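Local coordinates for protein phosphoribosylformylglycinamidine cyclo-ligase (Thermus thermophilus HB8, PDB 5AVM) that probably catalyses the ATP-dependent ring closure of formylglycinamidine ribonucleotide to 5-aminoimidazole ribonucleotide in de novo purine biosynthesis, at residues Glu237-Ala242 with Val303-Ala308. Numbering follows the deposited sequence.
Sequences ELHAAA and VLPQEA
V303 O accepts two backbone bonds from consecutive residues, H239 N at 2.9 Å and the straighter A240 N at 3.0 Å, the mark of a classic beta bulge in an antiparallel pair. V303 N returns a nearly linear bond (173°) to A240 O, which makes A240 and V303 a hydrogen-bonded pair. Their side chains share one face of the sheet, and the small CB of A240 lets the branched V303 settle close beside it. The extra residue of the bulge, H239, turns its CB toward the other segment and meets P305 tip to tip. P305 CD sits over one ring face, offset toward the rim and 3.5 Å from the centroid of H239, a CH-pi contact that suits proline because CD, bonded to the ring nitrogen, carries slightly polarised C-H groups. H239 NE2 donates nearly in its ring plane to E237 OE1 (2.9 Å), arriving from above the carboxylate plane, while ND1 bonds to D175, so both ring nitrogens are engaged and the ring's rotation is fixed. With CG anti to the backbone N (chi1 -177°) and an extended chain beyond it, E237 also brings its carboxylate against P305 CG. An alanine in place of H239 would probably cost E237 and D175 their histidine partner and open a gap beside P305 CD. Just before the bulge, the methyls L238 CD1 and L304 CD2 meet at 3.4 Å, a tight contact of branched aliphatic side chains suited to this buried place, and A308 CB touches the backbone oxygen of E237. The contact thus joins strand 240-243, outermost in its sheet within this chain, to strand 298-304 just where the latter passes into helix 306-313, with strand 176-181 flanking L304.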
ATOM      1  N   GLU B 237      30.280 -10.772  -6.753  1.00 39.92           N
ATOM      2  CA  GLU B 237      29.291 -11.403  -7.627  1.00 40.91           C
ATOM      3  C   GLU B 237      28.161 -12.076  -6.849  1.00 40.85           C
ATOM      4  O   GLU B 237      28.382 -13.070  -6.148  1.00 40.95           O
ATOM      5  CB  GLU B 237      29.957 -12.450  -8.532  1.00 41.75           C
ATOM      6  CG  GLU B 237      28.997 -13.109  -9.537  1.00 43.69           C
ATOM      7  CD  GLU B 237      29.631 -14.247 -10.344  1.00 45.12           C
ATOM      8  OE1 GLU B 237      28.974 -14.739 -11.286  1.00 45.90           O
ATOM      9  OE2 GLU B 237      30.774 -14.656 -10.042  1.00 46.37           O
ATOM     10  N   LEU B 238      26.955 -11.528  -6.976  1.00 39.64           N
ATOM     11  CA  LEU B 238      25.771 -12.079  -6.320  1.00 37.51           C
ATOM     12  C   LEU B 238      24.845 -12.583  -7.417  1.00 36.69           C
ATOM     13  O   LEU B 238      24.673 -11.912  -8.432  1.00 37.28           O
ATOM     14  CB  LEU B 238      25.047 -11.000  -5.512  1.00 38.42           C
ATOM     15  CG  LEU B 238      25.585 -10.592  -4.136  1.00 40.27           C
ATOM     16  CD1 LEU B 238      25.560 -11.792  -3.218  1.00 39.48           C
ATOM     17  CD2 LEU B 238      26.989 -10.039  -4.249  1.00 40.81           C
ATOM     18  N   HIS B 239      24.255 -13.759  -7.222  1.00 34.77           N
ATOM     19  CA  HIS B 239      23.343 -14.317  -8.217  1.00 32.27           C
ATOM     20  C   HIS B 239      21.884 -14.069  -7.873  1.00 31.30           C
ATOM     21  O   HIS B 239      21.132 -13.509  -8.672  1.00 31.41           O
ATOM     22  CB  HIS B 239      23.564 -15.820  -8.372  1.00 32.94           C
ATOM     23  CG  HIS B 239      24.860 -16.172  -9.025  1.00 34.22           C
ATOM     24  ND1 HIS B 239      25.195 -17.465  -9.361  1.00 32.41           N
ATOM     25  CD2 HIS B 239      25.904 -15.398  -9.405  1.00 33.72           C
ATOM     26  CE1 HIS B 239      26.392 -17.472  -9.920  1.00 34.82           C
ATOM     27  NE2 HIS B 239      26.844 -16.231  -9.959  1.00 34.16           N
ATOM     28  N   ALA B 240      21.486 -14.507  -6.684  1.00 28.81           N
ATOM     29  CA  ALA B 240      20.122 -14.332  -6.222  1.00 27.50           C
ATOM     30  C   ALA B 240      20.147 -14.046  -4.729  1.00 27.68           C
ATOM     31  O   ALA B 240      21.209 -14.003  -4.112  1.00 27.84           O
ATOM     32  CB  ALA B 240      19.300 -15.583  -6.508  1.00 26.73           C
ATOM     33  N   ALA B 241      18.974 -13.833  -4.149  1.00 27.47           N
ATOM     34  CA  ALA B 241      18.881 -13.550  -2.728  1.00 26.82           C
ATOM     35  C   ALA B 241      17.448 -13.760  -2.300  1.00 26.65           C
ATOM     36  O   ALA B 241      16.517 -13.574  -3.089  1.00 27.55           O
ATOM     37  CB  ALA B 241      19.321 -12.113  -2.432  1.00 25.35           C
ATOM     38  N   ALA B 242      17.276 -14.164  -1.050  1.00 25.62           N
ATOM     39  CA  ALA B 242      15.950 -14.405  -0.530  1.00 24.21           C
ATOM     40  C   ALA B 242      15.802 -13.740   0.811  1.00 24.27           C
ATOM     41  O   ALA B 242      16.670 -13.863   1.670  1.00 24.38           O
ATOM     42  CB  ALA B 242      15.699 -15.900  -0.398  1.00 24.50           C
ATOM     43  N   VAL B 303      22.649 -16.349  -2.725  1.00 28.54           N
ATOM     44  CA  VAL B 303      23.083 -17.412  -3.616  1.00 28.20           C
ATOM     45  C   VAL B 303      24.128 -16.779  -4.527  1.00 29.70           C
ATOM     46  O   VAL B 303      23.831 -15.855  -5.283  1.00 29.91           O
ATOM     47  CB  VAL B 303      21.911 -17.945  -4.456  1.00 27.63           C
ATOM     48  CG1 VAL B 303      22.329 -19.203  -5.188  1.00 27.27           C
ATOM     49  CG2 VAL B 303      20.712 -18.211  -3.560  1.00 25.37           C
ATOM     50  N   LEU B 304      25.357 -17.269  -4.442  1.00 31.20           N
ATOM     51  CA  LEU B 304      26.450 -16.724  -5.231  1.00 33.44           C
ATOM     52  C   LEU B 304      27.590 -17.737  -5.373  1.00 35.77           C
ATOM     53  O   LEU B 304      27.640 -18.726  -4.636  1.00 36.48           O
ATOM     54  CB  LEU B 304      26.974 -15.449  -4.548  1.00 32.82           C
ATOM     55  CG  LEU B 304      27.248 -15.482  -3.029  1.00 32.76           C
ATOM     56  CD1 LEU B 304      28.146 -16.638  -2.647  1.00 33.12           C
ATOM     57  CD2 LEU B 304      27.899 -14.185  -2.611  1.00 31.53           C
ATOM     58  N   PRO B 305      28.516 -17.508  -6.330  1.00 36.06           N
ATOM     59  CA  PRO B 305      29.651 -18.417  -6.533  1.00 36.29           C
ATOM     60  C   PRO B 305      30.386 -18.657  -5.210  1.00 36.32           C
ATOM     61  O   PRO B 305      30.363 -17.802  -4.325  1.00 35.86           O
ATOM     62  CB  PRO B 305      30.505 -17.666  -7.549  1.00 35.57           C
ATOM     63  CG  PRO B 305      29.475 -17.000  -8.393  1.00 34.54           C
ATOM     64  CD  PRO B 305      28.510 -16.451  -7.358  1.00 34.64           C
ATOM     65  N   GLN B 306      31.036 -19.807  -5.072  1.00 37.93           N
ATOM     66  CA  GLN B 306      31.742 -20.115  -3.832  1.00 39.15           C
ATOM     67  C   GLN B 306      32.789 -19.071  -3.429  1.00 39.77           C
ATOM     68  O   GLN B 306      32.880 -18.705  -2.259  1.00 39.52           O
ATOM     69  CB  GLN B 306      32.403 -21.492  -3.921  1.00 39.91           C
ATOM     70  CG  GLN B 306      33.056 -21.934  -2.617  1.00 41.77           C
ATOM     71  CD  GLN B 306      32.044 -22.260  -1.522  1.00 43.50           C
ATOM     72  OE1 GLN B 306      32.283 -21.992  -0.342  1.00 43.43           O
ATOM     73  NE2 GLN B 306      30.916 -22.854  -1.908  1.00 43.69           N
ATOM     74  N   GLU B 307      33.570 -18.585  -4.390  1.00 40.55           N
ATOM     75  CA  GLU B 307      34.604 -17.594  -4.095  1.00 41.51           C
ATOM     76  C   GLU B 307      34.045 -16.272  -3.599  1.00 40.57           C
ATOM     77  O   GLU B 307      34.679 -15.592  -2.791  1.00 39.38           O
ATOM     78  CB  GLU B 307      35.469 -17.334  -5.335  1.00 44.55           C
ATOM     79  CG  GLU B 307      36.615 -16.319  -5.131  1.00 48.45           C
ATOM     80  CD  GLU B 307      36.240 -14.881  -5.501  1.00 50.43           C
ATOM     81  OE1 GLU B 307      35.360 -14.293  -4.838  1.00 53.13           O
ATOM     82  OE2 GLU B 307      36.832 -14.339  -6.458  1.00 51.08           O
ATOM     83  N   ALA B 308      32.863 -15.910  -4.093  1.00 41.36           N
ATOM     84  CA  ALA B 308      32.219 -14.652  -3.717  1.00 40.67           C
ATOM     85  C   ALA B 308      31.849 -14.625  -2.242  1.00 39.80           C
ATOM     86  O   ALA B 308      32.032 -13.610  -1.570  1.00 40.09           O
ATOM     87  CB  ALA B 308      30.983 -14.415  -4.581  1.00 40.09           C
TER